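Local coordinates for DUF3863 domain-containing protein (Parabacteroides distasonis, PDB 3LM3), which is of unknown function but is probably a glycoside hydrolase or carbohydrate deacetylase, at residues A[112-124]-A[396-409]. Residues are numbered along the deposited sequence; the frame is centred on the assembly and turned at random.
Sequences YFPAMYLPRERVN and EPADPSPEKPAKDW
A salt-bridge network centred on R120, in the first turn of helix 120-138, shows how one arginine can gather a proline-rich loop that has no regular structure of its own. R120 NH1 and NH2 both donate end-on to P397 O, NH2 at 2.9 Å and nearly in line with the C=O bond. R120 NH2 also meets E396 OE1 at 2.9 Å, on the anti side and tilted out of the carboxylate plane, while R120 NH1 bonds D399 OD1 at 3.0 Å. R120 N and R120 NH1 reach D399 OD1 from opposite faces of the carboxylate, the backbone bond nearly straight at 172°. An extended chain from CG to NE carries the guanidinium across to these acceptors, which lie close to its plane. A leucine here would probably leave E396 and D399 without their cationic mate and the P397 carbonyl without both donors. Farther along, A406 N donates to M116 O, and P405 CB sits over one face of the Y117 ring, 3.8 Å from its centroid, as a CH-pi contact. W409 lies between P397 CD on one face and A115 CB on the other. The whole is a salt-bridge network with CH-pi and proline packing beside it, joining residues 115-120 to the loop between strand 383-389 and helix 434-443.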
loop_
_atom_site.group_PDB
_atom_site.type_symbol
_atom_site.label_atom_id
_atom_site.label_comp_id
_atom_site.label_asym_id
_atom_site.label_seq_id
_atom_site.Cartn_x
_atom_site.Cartn_y
_atom_site.Cartn_z
ATOM N N TYR A 112 1.485 -5.813 10.340
ATOM C CA TYR A 112 0.486 -4.903 9.754
ATOM C C TYR A 112 0.040 -3.739 10.621
ATOM O O TYR A 112 -0.164 -2.640 10.098
ATOM C CB TYR A 112 -0.778 -5.653 9.307
ATOM C CG TYR A 112 -0.635 -6.819 8.369
ATOM C CD1 TYR A 112 -0.508 -6.650 7.010
ATOM C CD2 TYR A 112 -0.653 -8.115 8.859
ATOM C CE1 TYR A 112 -0.438 -7.782 6.148
ATOM C CE2 TYR A 112 -0.597 -9.220 8.026
ATOM C CZ TYR A 112 -0.512 -9.037 6.689
ATOM O OH TYR A 112 -0.510 -10.159 5.877
ATOM N N PHE A 113 -0.145 -3.993 11.917
ATOM C CA PHE A 113 -0.858 -3.084 12.815
ATOM C C PHE A 113 -0.041 -2.511 13.981
ATOM O O PHE A 113 -0.597 -2.225 15.040
ATOM C CB PHE A 113 -2.094 -3.810 13.376
ATOM C CG PHE A 113 -2.967 -4.440 12.332
ATOM C CD1 PHE A 113 -3.587 -3.672 11.358
ATOM C CD2 PHE A 113 -3.126 -5.823 12.306
ATOM C CE1 PHE A 113 -4.367 -4.282 10.372
ATOM C CE2 PHE A 113 -3.917 -6.427 11.347
ATOM C CZ PHE A 113 -4.522 -5.658 10.382
ATOM N N PRO A 114 1.283 -2.286 13.823
ATOM C CA PRO A 114 2.034 -1.995 15.052
ATOM C C PRO A 114 1.617 -0.723 15.792
ATOM O O PRO A 114 1.530 -0.743 17.045
ATOM C CB PRO A 114 3.486 -1.923 14.562
ATOM C CG PRO A 114 3.410 -1.619 13.162
ATOM C CD PRO A 114 2.167 -2.305 12.647
ATOM N N ALA A 115 1.345 0.348 15.071
ATOM C CA ALA A 115 1.057 1.633 15.757
ATOM C C ALA A 115 -0.280 1.587 16.478
ATOM O O ALA A 115 -0.543 2.405 17.327
ATOM C CB ALA A 115 1.073 2.762 14.825
HETATM N N MSE A 116 -1.139 0.646 16.132
HETATM C CA MSE A 116 -2.438 0.491 16.816
HETATM C C MSE A 116 -2.305 -0.046 18.200
HETATM O O MSE A 116 -3.161 0.215 19.065
HETATM C CB MSE A 116 -3.313 -0.550 16.140
HETATM C CG MSE A 116 -3.901 -0.188 14.866
HETATM SE SE MSE A 116 -5.217 -1.611 14.464
HETATM C CE MSE A 116 -5.629 -0.900 12.738
ATOM N N TYR A 117 -1.251 -0.833 18.438
ATOM C CA TYR A 117 -1.108 -1.590 19.655
ATOM C C TYR A 117 0.101 -1.297 20.511
ATOM O O TYR A 117 0.154 -1.734 21.652
ATOM C CB TYR A 117 -1.126 -3.104 19.336
ATOM C CG TYR A 117 -2.475 -3.606 18.909
ATOM C CD1 TYR A 117 -2.903 -3.521 17.600
ATOM C CD2 TYR A 117 -3.340 -4.148 19.853
ATOM C CE1 TYR A 117 -4.157 -3.972 17.221
ATOM C CE2 TYR A 117 -4.600 -4.602 19.474
ATOM C CZ TYR A 117 -4.991 -4.503 18.165
ATOM O OH TYR A 117 -6.238 -4.969 17.803
ATOM N N LEU A 118 1.078 -0.558 19.991
ATOM C CA LEU A 118 2.346 -0.397 20.685
ATOM C C LEU A 118 2.621 1.084 20.801
ATOM O O LEU A 118 2.305 1.838 19.867
ATOM C CB LEU A 118 3.473 -1.053 19.905
ATOM C CG LEU A 118 3.303 -2.536 19.527
ATOM C CD1 LEU A 118 4.407 -2.954 18.543
ATOM C CD2 LEU A 118 3.231 -3.456 20.738
ATOM N N PRO A 119 3.193 1.522 21.940
ATOM C CA PRO A 119 3.607 2.900 22.044
ATOM C C PRO A 119 4.642 3.251 20.974
ATOM O O PRO A 119 5.435 2.404 20.544
ATOM C CB PRO A 119 4.221 2.998 23.443
ATOM C CG PRO A 119 4.007 1.725 24.110
ATOM C CD PRO A 119 3.473 0.734 23.147
ATOM N N ARG A 120 4.646 4.510 20.579
ATOM C CA ARG A 120 5.579 4.995 19.551
ATOM C C ARG A 120 7.021 4.608 19.854
ATOM O O ARG A 120 7.723 4.126 18.960
ATOM C CB ARG A 120 5.425 6.521 19.402
ATOM C CG ARG A 120 4.123 6.952 18.773
ATOM C CD ARG A 120 3.837 8.406 19.004
ATOM N NE ARG A 120 2.695 8.838 18.202
ATOM C CZ ARG A 120 1.409 8.708 18.535
ATOM N NH1 ARG A 120 1.034 8.142 19.688
ATOM N NH2 ARG A 120 0.484 9.096 17.689
ATOM N N GLU A 121 7.458 4.805 21.094
ATOM C CA GLU A 121 8.846 4.520 21.463
ATOM C C GLU A 121 9.175 3.042 21.316
ATOM O O GLU A 121 10.303 2.698 20.973
ATOM C CB GLU A 121 9.154 4.972 22.898
ATOM C CG GLU A 121 9.192 6.482 23.092
ATOM N N ARG A 122 8.208 2.167 21.586
ATOM C CA ARG A 122 8.410 0.738 21.423
ATOM C C ARG A 122 8.532 0.342 19.948
ATOM O O ARG A 122 9.388 -0.468 19.597
ATOM C CB ARG A 122 7.280 -0.045 22.099
ATOM C CG ARG A 122 7.407 -1.559 21.885
ATOM C CD ARG A 122 6.503 -2.305 22.818
ATOM N NE ARG A 122 6.581 -3.730 22.566
ATOM C CZ ARG A 122 5.877 -4.642 23.230
ATOM N NH1 ARG A 122 5.034 -4.268 24.188
ATOM N NH2 ARG A 122 6.040 -5.927 22.962
ATOM N N VAL A 123 7.650 0.875 19.095
ATOM C CA VAL A 123 7.781 0.640 17.677
ATOM C C VAL A 123 9.163 1.073 17.216
ATOM O O VAL A 123 9.832 0.326 16.497
ATOM C CB VAL A 123 6.674 1.323 16.860
ATOM C CG1 VAL A 123 6.871 1.104 15.355
ATOM C CG2 VAL A 123 5.262 0.843 17.298
ATOM N N ASN A 124 9.604 2.266 17.618
ATOM C CA ASN A 124 10.905 2.749 17.162
ATOM C C ASN A 124 12.037 1.809 17.609
ATOM O O ASN A 124 12.917 1.434 16.820
ATOM C CB ASN A 124 11.180 4.172 17.679
ATOM C CG ASN A 124 10.230 5.191 17.093
ATOM O OD1 ASN A 124 9.550 4.912 16.100
ATOM N ND2 ASN A 124 10.142 6.365 17.720
ATOM N N GLU A 396 -3.039 12.474 15.667
ATOM C CA GLU A 396 -3.123 11.038 15.766
ATOM C C GLU A 396 -3.567 10.635 17.163
ATOM O O GLU A 396 -3.474 11.436 18.108
ATOM C CB GLU A 396 -1.740 10.416 15.469
ATOM C CG GLU A 396 -1.202 10.596 14.067
ATOM C CD GLU A 396 0.232 10.144 13.947
ATOM O OE1 GLU A 396 0.936 9.974 14.985
ATOM O OE2 GLU A 396 0.642 9.871 12.800
ATOM N N PRO A 397 -3.997 9.380 17.307
ATOM C CA PRO A 397 -4.289 8.884 18.671
ATOM C C PRO A 397 -3.107 8.979 19.618
ATOM O O PRO A 397 -1.961 8.815 19.213
ATOM C CB PRO A 397 -4.703 7.431 18.425
ATOM C CG PRO A 397 -5.138 7.404 17.027
ATOM C CD PRO A 397 -4.302 8.370 16.280
ATOM N N ALA A 398 -3.394 9.238 20.895
ATOM C CA ALA A 398 -2.415 9.181 21.925
ATOM C C ALA A 398 -1.866 7.757 22.000
ATOM O O ALA A 398 -2.510 6.788 21.529
ATOM C CB ALA A 398 -3.061 9.585 23.259
ATOM N N ASP A 399 -0.648 7.651 22.507
ATOM C CA ASP A 399 0.035 6.345 22.550
ATOM C C ASP A 399 -0.886 5.235 23.084
ATOM O O ASP A 399 -1.397 5.320 24.206
ATOM C CB ASP A 399 1.245 6.391 23.477
ATOM C CG ASP A 399 2.552 6.620 22.774
ATOM O OD1 ASP A 399 2.650 6.492 21.545
ATOM O OD2 ASP A 399 3.528 6.901 23.507
ATOM N N PRO A 400 -1.093 4.191 22.296
ATOM C CA PRO A 400 -1.801 3.033 22.754
ATOM C C PRO A 400 -0.865 2.040 23.449
ATOM O O PRO A 400 0.319 2.304 23.644
ATOM C CB PRO A 400 -2.298 2.424 21.473
ATOM C CG PRO A 400 -1.202 2.706 20.510
ATOM C CD PRO A 400 -0.667 4.034 20.886
ATOM N N SER A 401 -1.448 0.916 23.862
ATOM C CA SER A 401 -0.690 -0.216 24.386
ATOM C C SER A 401 -1.514 -1.468 24.051
ATOM O O SER A 401 -2.639 -1.366 23.585
ATOM C CB SER A 401 -0.435 -0.045 25.885
ATOM O OG SER A 401 -1.617 -0.266 26.615
ATOM N N PRO A 402 -0.944 -2.666 24.250
ATOM C CA PRO A 402 -1.666 -3.830 23.714
ATOM C C PRO A 402 -3.053 -4.088 24.327
ATOM O O PRO A 402 -3.918 -4.624 23.644
ATOM C CB PRO A 402 -0.678 -4.992 23.958
ATOM C CG PRO A 402 0.671 -4.321 23.915
ATOM C CD PRO A 402 0.452 -2.979 24.587
ATOM N N GLU A 403 -3.248 -3.658 25.562
ATOM C CA GLU A 403 -4.538 -3.815 26.232
ATOM C C GLU A 403 -5.480 -2.622 26.033
ATOM O O GLU A 403 -6.622 -2.654 26.510
ATOM C CB GLU A 403 -4.325 -4.093 27.717
ATOM C CG GLU A 403 -4.085 -2.880 28.586
ATOM C CD GLU A 403 -2.691 -2.291 28.473
ATOM O OE1 GLU A 403 -1.878 -2.771 27.636
ATOM O OE2 GLU A 403 -2.409 -1.326 29.230
ATOM N N LYS A 404 -5.008 -1.558 25.381
ATOM C CA LYS A 404 -5.872 -0.416 25.000
ATOM C C LYS A 404 -5.456 0.092 23.612
ATOM O O LYS A 404 -4.800 1.129 23.452
ATOM C CB LYS A 404 -5.866 0.697 26.032
ATOM C CG LYS A 404 -4.553 1.107 26.559
ATOM C CD LYS A 404 -4.686 1.490 28.028
ATOM C CE LYS A 404 -3.526 2.307 28.572
ATOM N NZ LYS A 404 -2.274 2.224 27.798
ATOM N N PRO A 405 -5.812 -0.684 22.614
ATOM C CA PRO A 405 -5.454 -0.277 21.275
ATOM C C PRO A 405 -6.193 0.966 20.798
ATOM O O PRO A 405 -7.266 1.334 21.317
ATOM C CB PRO A 405 -5.841 -1.480 20.413
ATOM C CG PRO A 405 -6.719 -2.302 21.229
ATOM C CD PRO A 405 -6.546 -1.958 22.644
ATOM N N ALA A 406 -5.580 1.614 19.812
ATOM C CA ALA A 406 -6.212 2.700 19.063
ATOM C C ALA A 406 -6.319 2.218 17.611
ATOM O O ALA A 406 -5.335 2.190 16.869
ATOM C CB ALA A 406 -5.390 3.975 19.169
ATOM N N LYS A 407 -7.509 1.774 17.216
ATOM C CA LYS A 407 -7.675 1.121 15.908
ATOM C C LYS A 407 -8.001 2.097 14.783
ATOM O O LYS A 407 -7.782 1.755 13.629
ATOM C CB LYS A 407 -8.736 0.023 15.983
ATOM C CG LYS A 407 -8.348 -1.103 16.929
ATOM C CD LYS A 407 -9.270 -2.298 16.748
ATOM C CE LYS A 407 -8.961 -3.395 17.743
ATOM N NZ LYS A 407 -9.341 -4.727 17.182
ATOM N N ASP A 408 -8.443 3.298 15.107
ATOM C CA ASP A 408 -8.917 4.261 14.102
ATOM C C ASP A 408 -7.977 5.441 13.982
ATOM O O ASP A 408 -7.964 6.354 14.793
ATOM C CB ASP A 408 -10.340 4.734 14.421
ATOM C CG ASP A 408 -10.934 5.640 13.324
ATOM O OD1 ASP A 408 -10.264 5.886 12.291
ATOM O OD2 ASP A 408 -12.092 6.095 13.503
ATOM N N TRP A 409 -7.139 5.361 12.941
ATOM C CA TRP A 409 -6.172 6.411 12.616
ATOM C C TRP A 409 -6.568 7.218 11.376
ATOM O O TRP A 409 -5.748 7.946 10.825
ATOM C CB TRP A 409 -4.782 5.795 12.421
ATOM C CG TRP A 409 -4.192 5.271 13.693
ATOM C CD1 TRP A 409 -4.697 4.281 14.475
ATOM C CD2 TRP A 409 -2.983 5.706 14.331
ATOM N NE1 TRP A 409 -3.894 4.088 15.565
ATOM C CE2 TRP A 409 -2.840 4.956 15.506
ATOM C CE3 TRP A 409 -2.027 6.687 14.047
ATOM C CZ2 TRP A 409 -1.784 5.150 16.389
ATOM C CZ3 TRP A 409 -0.956 6.843 14.895
ATOM C CH2 TRP A 409 -0.861 6.105 16.072
HETATM O O HOH W 1 3.386 10.418 15.834
HETATM O O HOH W 2 6.011 6.321 23.178
#